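Local structure of regulator of nonsense transcripts 2 (Homo sapiens, 4CEK) at residues A187-H201 against T216-F229. The protein takes part in nonsense-mediated mRNA decay, and this MIF4G domain, its second, is a helical module that probably serves as a structural scaffold. Sequence-based numbering, arbitrary orientation.
Sequences AEDLCSMLRGDFRFH and TVRFIGELTKFKMF
Leu194 drops as a knob among Thr216, Phe219, Ile220 and Leu223, a worked case of knobs-into-holes packing between consecutive helices of the all-helical MIF4G fold. The helix segments 187-201 and 216-225 run roughly antiparallel, at 140°, with axes 10.0 Å apart. The apolar part centres on Leu194, whose CD1 lies over one face of the Phe219 ring in a CH-pi contact, 4.3 Å from the ring centroid. Beside it, Leu190 CD2 reaches Phe219 CZ, and Phe159, from helix 148-159, packs on Leu190. Further along, Val217 CG2 meets the edge of the Phe198 ring.

After the helix closes in a Schellman motif at Lys227, the chain turns Phe229 back onto helix 187-201. Cys191 SG, turned beside its own backbone N (chi1 -70°), sits over one ring face, 3.9 Å from the centroid; Ile220 CG2 covers the opposite face, and Arg195 CG comes in at the edge. An alanine in place of Phe229 would probably leave the Cys191 sulfur without its aromatic partner and open a gap between it and Ile220.

The polar end is built round Thr216, itself a knob among Leu194, Asp197, Phe198 and His201. Its OG1 shares a hydrogen bond with His201 NE2, met at the imidazole edge at 3.3 Å, while a water bridges Thr216 OG1 and Asp197 OD2, 2.6 Å from each oxygen.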
loop_
_atom_site.group_PDB
_atom_site.type_symbol
_atom_site.label_atom_id
_atom_site.label_comp_id
_atom_site.label_asym_id
_atom_site.label_seq_id
_atom_site.Cartn_x
_atom_site.Cartn_y
_atom_site.Cartn_z
ATOM N N ALA A 187 7.936 -2.923 7.927
ATOM C CA ALA A 187 7.733 -1.825 6.962
ATOM C C ALA A 187 8.760 -1.928 5.827
ATOM O O ALA A 187 8.398 -1.910 4.642
ATOM C CB ALA A 187 7.835 -0.476 7.652
ATOM N N GLU A 188 10.022 -2.122 6.198
ATOM C CA GLU A 188 11.105 -2.102 5.243
ATOM C C GLU A 188 10.898 -3.174 4.194
ATOM O O GLU A 188 11.118 -2.932 3.029
ATOM C CB GLU A 188 12.460 -2.400 5.893
ATOM C CG GLU A 188 12.755 -1.814 7.271
ATOM C CD GLU A 188 13.081 -0.355 7.216
ATOM O OE1 GLU A 188 13.016 0.200 6.090
ATOM O OE2 GLU A 188 13.392 0.214 8.299
ATOM N N ASP A 189 10.543 -4.379 4.618
ATOM C CA ASP A 189 10.459 -5.512 3.709
ATOM C C ASP A 189 9.234 -5.370 2.794
ATOM O O ASP A 189 9.338 -5.608 1.593
ATOM C CB ASP A 189 10.332 -6.846 4.473
ATOM C CG ASP A 189 11.685 -7.423 4.946
ATOM O OD1 ASP A 189 12.700 -6.703 4.968
ATOM O OD2 ASP A 189 11.711 -8.624 5.313
ATOM N N LEU A 190 8.093 -4.996 3.374
ATOM C CA LEU A 190 6.862 -4.851 2.619
ATOM C C LEU A 190 7.084 -3.763 1.565
ATOM O O LEU A 190 6.793 -3.998 0.389
ATOM C CB LEU A 190 5.651 -4.542 3.521
ATOM C CG LEU A 190 4.278 -4.636 2.824
ATOM C CD1 LEU A 190 4.033 -5.962 2.112
ATOM C CD2 LEU A 190 3.156 -4.357 3.792
ATOM N N CYS A 191 7.694 -2.637 1.955
ATOM C CA CYS A 191 7.861 -1.537 1.030
ATOM C C CYS A 191 8.765 -1.940 -0.112
ATOM O O CYS A 191 8.504 -1.604 -1.288
ATOM C CB CYS A 191 8.403 -0.291 1.703
ATOM S SG CYS A 191 7.174 0.459 2.802
ATOM N N SER A 192 9.815 -2.666 0.237
ATOM C CA SER A 192 10.745 -3.146 -0.745
ATOM C C SER A 192 10.085 -4.064 -1.729
ATOM O O SER A 192 10.320 -3.980 -2.939
ATOM C CB SER A 192 11.884 -3.885 -0.069
ATOM O OG SER A 192 12.687 -4.479 -1.078
ATOM N N MET A 193 9.254 -4.949 -1.220
ATOM C CA MET A 193 8.468 -5.849 -2.086
ATOM C C MET A 193 7.493 -5.063 -2.999
ATOM O O MET A 193 7.327 -5.385 -4.177
ATOM C CB MET A 193 7.686 -6.843 -1.216
ATOM C CG MET A 193 8.557 -7.878 -0.498
ATOM S SD MET A 193 7.555 -9.129 0.341
ATOM C CE MET A 193 7.075 -8.214 1.797
ATOM N N LEU A 194 6.858 -4.028 -2.442
ATOM C CA LEU A 194 5.835 -3.279 -3.139
ATOM C C LEU A 194 6.507 -2.449 -4.214
ATOM O O LEU A 194 6.043 -2.435 -5.344
ATOM C CB LEU A 194 5.033 -2.414 -2.163
ATOM C CG LEU A 194 3.940 -3.125 -1.356
ATOM C CD1 LEU A 194 3.294 -2.186 -0.329
ATOM C CD2 LEU A 194 2.869 -3.666 -2.282
ATOM N N ARG A 195 7.637 -1.819 -3.898
ATOM C CA ARG A 195 8.459 -1.135 -4.908
ATOM C C ARG A 195 8.868 -2.002 -6.093
ATOM O O ARG A 195 8.809 -1.545 -7.237
ATOM C CB ARG A 195 9.764 -0.586 -4.309
ATOM C CG ARG A 195 9.624 0.749 -3.611
ATOM C CD ARG A 195 10.968 1.474 -3.499
ATOM N NE ARG A 195 11.984 0.586 -2.929
ATOM C CZ ARG A 195 12.173 0.362 -1.633
ATOM N NH1 ARG A 195 11.435 0.986 -0.701
ATOM N NH2 ARG A 195 13.126 -0.491 -1.280
ATOM N N GLY A 196 9.372 -3.205 -5.817
ATOM C CA GLY A 196 9.807 -4.125 -6.875
ATOM C C GLY A 196 8.659 -4.562 -7.769
ATOM O O GLY A 196 8.787 -4.609 -8.983
ATOM N N ASP A 197 7.503 -4.807 -7.181
ATOM C CA ASP A 197 6.321 -5.207 -7.966
ATOM C C ASP A 197 5.817 -4.022 -8.808
ATOM O O ASP A 197 5.450 -4.193 -9.988
ATOM C CB ASP A 197 5.260 -5.717 -7.025
ATOM C CG ASP A 197 4.322 -6.674 -7.670
ATOM O OD1 ASP A 197 4.619 -7.197 -8.744
ATOM O OD2 ASP A 197 3.247 -6.869 -7.104
ATOM N N PHE A 198 5.898 -2.805 -8.246
ATOM C CA PHE A 198 5.575 -1.607 -8.987
ATOM C C PHE A 198 6.445 -1.479 -10.230
ATOM O O PHE A 198 5.921 -1.312 -11.325
ATOM C CB PHE A 198 5.710 -0.366 -8.109
ATOM C CG PHE A 198 5.386 0.923 -8.823
ATOM C CD1 PHE A 198 4.073 1.324 -8.994
ATOM C CD2 PHE A 198 6.376 1.704 -9.355
ATOM C CE1 PHE A 198 3.764 2.520 -9.632
ATOM C CE2 PHE A 198 6.088 2.891 -10.028
ATOM C CZ PHE A 198 4.768 3.294 -10.156
ATOM N N ARG A 199 7.756 -1.588 -10.056
ATOM C CA ARG A 199 8.735 -1.543 -11.167
ATOM C C ARG A 199 8.389 -2.556 -12.226
ATOM O O ARG A 199 8.326 -2.244 -13.409
ATOM C CB ARG A 199 10.113 -1.883 -10.651
ATOM C CG ARG A 199 11.204 -0.870 -10.876
ATOM C CD ARG A 199 12.475 -1.307 -10.125
ATOM N NE ARG A 199 12.565 -0.645 -8.841
ATOM C CZ ARG A 199 12.777 -1.217 -7.655
ATOM N NH1 ARG A 199 12.993 -2.509 -7.522
ATOM N NH2 ARG A 199 12.809 -0.434 -6.576
ATOM N N PHE A 200 8.135 -3.770 -11.785
ATOM C CA PHE A 200 7.691 -4.851 -12.669
ATOM C C PHE A 200 6.439 -4.477 -13.490
ATOM O O PHE A 200 6.452 -4.592 -14.719
ATOM C CB PHE A 200 7.458 -6.109 -11.814
ATOM C CG PHE A 200 7.031 -7.292 -12.589
ATOM C CD1 PHE A 200 7.937 -7.970 -13.398
ATOM C CD2 PHE A 200 5.710 -7.750 -12.515
ATOM C CE1 PHE A 200 7.529 -9.076 -14.138
ATOM C CE2 PHE A 200 5.292 -8.853 -13.251
ATOM C CZ PHE A 200 6.203 -9.517 -14.064
ATOM N N HIS A 201 5.392 -3.972 -12.824
ATOM C CA HIS A 201 4.176 -3.506 -13.512
ATOM C C HIS A 201 4.387 -2.379 -14.482
ATOM O O HIS A 201 3.712 -2.319 -15.506
ATOM C CB HIS A 201 3.105 -3.060 -12.528
ATOM C CG HIS A 201 2.561 -4.174 -11.666
ATOM N ND1 HIS A 201 2.334 -5.399 -12.137
ATOM C CD2 HIS A 201 2.189 -4.191 -10.329
ATOM C CE1 HIS A 201 1.842 -6.177 -11.156
ATOM N NE2 HIS A 201 1.758 -5.438 -10.046
ATOM N N THR A 216 -1.507 -3.221 -6.193
ATOM C CA THR A 216 -0.166 -2.798 -5.801
ATOM C C THR A 216 -0.149 -1.301 -5.551
ATOM O O THR A 216 0.353 -0.854 -4.532
ATOM C CB THR A 216 0.893 -3.129 -6.865
ATOM O OG1 THR A 216 1.031 -4.542 -6.998
ATOM C CG2 THR A 216 2.224 -2.554 -6.487
ATOM N N VAL A 217 -0.701 -0.531 -6.490
ATOM C CA VAL A 217 -0.655 0.923 -6.416
ATOM C C VAL A 217 -1.518 1.430 -5.282
ATOM O O VAL A 217 -1.116 2.367 -4.606
ATOM C CB VAL A 217 -1.043 1.588 -7.769
ATOM C CG1 VAL A 217 -1.622 2.968 -7.547
ATOM C CG2 VAL A 217 0.162 1.675 -8.688
ATOM N N ARG A 218 -2.666 0.807 -5.021
ATOM C CA ARG A 218 -3.477 1.200 -3.844
ATOM C C ARG A 218 -2.759 0.965 -2.506
ATOM O O ARG A 218 -2.834 1.811 -1.606
ATOM C CB ARG A 218 -4.828 0.472 -3.806
ATOM C CG ARG A 218 -5.819 0.946 -4.865
ATOM C CD ARG A 218 -7.198 0.363 -4.632
ATOM N NE ARG A 218 -7.868 0.046 -5.894
ATOM C CZ ARG A 218 -8.745 0.833 -6.526
ATOM N NH1 ARG A 218 -9.083 2.026 -6.026
ATOM N NH2 ARG A 218 -9.278 0.427 -7.678
ATOM N N PHE A 219 -2.051 -0.161 -2.399
ATOM C CA PHE A 219 -1.300 -0.508 -1.178
ATOM C C PHE A 219 -0.213 0.531 -0.951
ATOM O O PHE A 219 -0.141 1.088 0.107
ATOM C CB PHE A 219 -0.712 -1.931 -1.278
ATOM C CG PHE A 219 -0.606 -2.676 0.048
ATOM C CD1 PHE A 219 -0.648 -2.006 1.292
ATOM C CD2 PHE A 219 -0.476 -4.082 0.056
ATOM C CE1 PHE A 219 -0.552 -2.700 2.488
ATOM C CE2 PHE A 219 -0.356 -4.776 1.267
ATOM C CZ PHE A 219 -0.399 -4.085 2.482
ATOM N N ILE A 220 0.521 0.910 -1.991
ATOM C CA ILE A 220 1.495 1.990 -1.863
ATOM C C ILE A 220 0.845 3.302 -1.407
ATOM O O ILE A 220 1.411 4.089 -0.580
ATOM C CB ILE A 220 2.265 2.212 -3.187
ATOM C CG1 ILE A 220 3.160 0.987 -3.448
ATOM C CG2 ILE A 220 3.064 3.491 -3.092
ATOM C CD1 ILE A 220 3.849 0.866 -4.810
ATOM N N GLY A 221 -0.365 3.551 -1.911
ATOM C CA GLY A 221 -1.079 4.758 -1.510
ATOM C C GLY A 221 -1.421 4.774 -0.047
ATOM O O GLY A 221 -1.301 5.795 0.619
ATOM N N GLU A 222 -1.916 3.660 0.461
ATOM C CA GLU A 222 -2.308 3.586 1.895
ATOM C C GLU A 222 -1.080 3.758 2.816
ATOM O O GLU A 222 -1.074 4.547 3.769
ATOM C CB GLU A 222 -2.997 2.247 2.162
ATOM C CG GLU A 222 -4.441 2.179 1.649
ATOM C CD GLU A 222 -5.277 3.344 2.187
ATOM O OE1 GLU A 222 -5.088 3.740 3.356
ATOM O OE2 GLU A 222 -6.087 3.924 1.437
ATOM N N LEU A 223 -0.002 3.098 2.432
ATOM C CA LEU A 223 1.276 3.212 3.110
ATOM C C LEU A 223 1.838 4.615 3.057
ATOM O O LEU A 223 2.548 5.019 3.964
ATOM C CB LEU A 223 2.265 2.179 2.525
ATOM C CG LEU A 223 1.953 0.753 3.028
ATOM C CD1 LEU A 223 2.632 -0.300 2.206
ATOM C CD2 LEU A 223 2.334 0.616 4.510
ATOM N N THR A 224 1.513 5.374 2.011
ATOM C CA THR A 224 2.024 6.735 1.878
ATOM C C THR A 224 1.308 7.606 2.888
ATOM O O THR A 224 1.935 8.480 3.555
ATOM C CB THR A 224 1.771 7.293 0.452
ATOM O OG1 THR A 224 2.442 6.459 -0.506
ATOM C CG2 THR A 224 2.274 8.725 0.294
ATOM N N LYS A 225 -0.014 7.400 2.994
ATOM C CA LYS A 225 -0.818 8.173 3.957
ATOM C C LYS A 225 -0.343 7.902 5.386
ATOM O O LYS A 225 -0.466 8.756 6.223
ATOM C CB LYS A 225 -2.350 7.926 3.794
ATOM C CG LYS A 225 -2.968 8.659 2.580
ATOM C CD LYS A 225 -4.466 8.364 2.321
ATOM C CE LYS A 225 -4.758 6.896 2.063
ATOM N NZ LYS A 225 -6.142 6.614 1.529
ATOM N N PHE A 226 0.214 6.719 5.641
ATOM C CA PHE A 226 0.786 6.401 6.949
ATOM C C PHE A 226 2.284 6.790 7.110
ATOM O O PHE A 226 2.886 6.516 8.156
ATOM C CB PHE A 226 0.590 4.902 7.235
ATOM C CG PHE A 226 -0.767 4.576 7.795
ATOM C CD1 PHE A 226 -1.096 4.962 9.065
ATOM C CD2 PHE A 226 -1.688 3.893 7.047
ATOM C CE1 PHE A 226 -2.334 4.683 9.587
ATOM C CE2 PHE A 226 -2.916 3.598 7.544
ATOM C CZ PHE A 226 -3.245 3.987 8.822
ATOM N N LYS A 227 2.861 7.407 6.075
ATOM C CA LYS A 227 4.273 7.788 6.034
ATOM C C LYS A 227 5.210 6.587 6.102
ATOM O O LYS A 227 6.327 6.746 6.555
ATOM C CB LYS A 227 4.631 8.768 7.167
ATOM C CG LYS A 227 3.673 9.940 7.318
ATOM C CD LYS A 227 4.071 10.835 8.488
ATOM C CE LYS A 227 2.963 11.841 8.825
ATOM N NZ LYS A 227 3.020 12.363 10.228
ATOM N N MET A 228 4.761 5.395 5.693
ATOM C CA MET A 228 5.671 4.261 5.516
ATOM C C MET A 228 6.409 4.365 4.186
ATOM O O MET A 228 7.530 3.955 4.098
ATOM C CB MET A 228 4.940 2.945 5.621
ATOM C CG MET A 228 4.345 2.695 7.008
ATOM S SD MET A 228 5.553 2.621 8.392
ATOM C CE MET A 228 5.547 4.290 9.053
ATOM N N PHE A 229 5.776 4.913 3.148
ATOM C CA PHE A 229 6.480 5.464 1.980
ATOM C C PHE A 229 6.546 6.943 2.219
ATOM O O PHE A 229 5.618 7.498 2.790
ATOM C CB PHE A 229 5.732 5.221 0.693
ATOM C CG PHE A 229 5.916 3.852 0.153
ATOM C CD1 PHE A 229 6.968 3.561 -0.697
ATOM C CD2 PHE A 229 5.053 2.833 0.502
ATOM C CE1 PHE A 229 7.136 2.284 -1.203
ATOM C CE2 PHE A 229 5.229 1.547 0.006
ATOM C CZ PHE A 229 6.262 1.282 -0.854
HETATM O O HOH W 1 1.556 -6.293 -5.153
#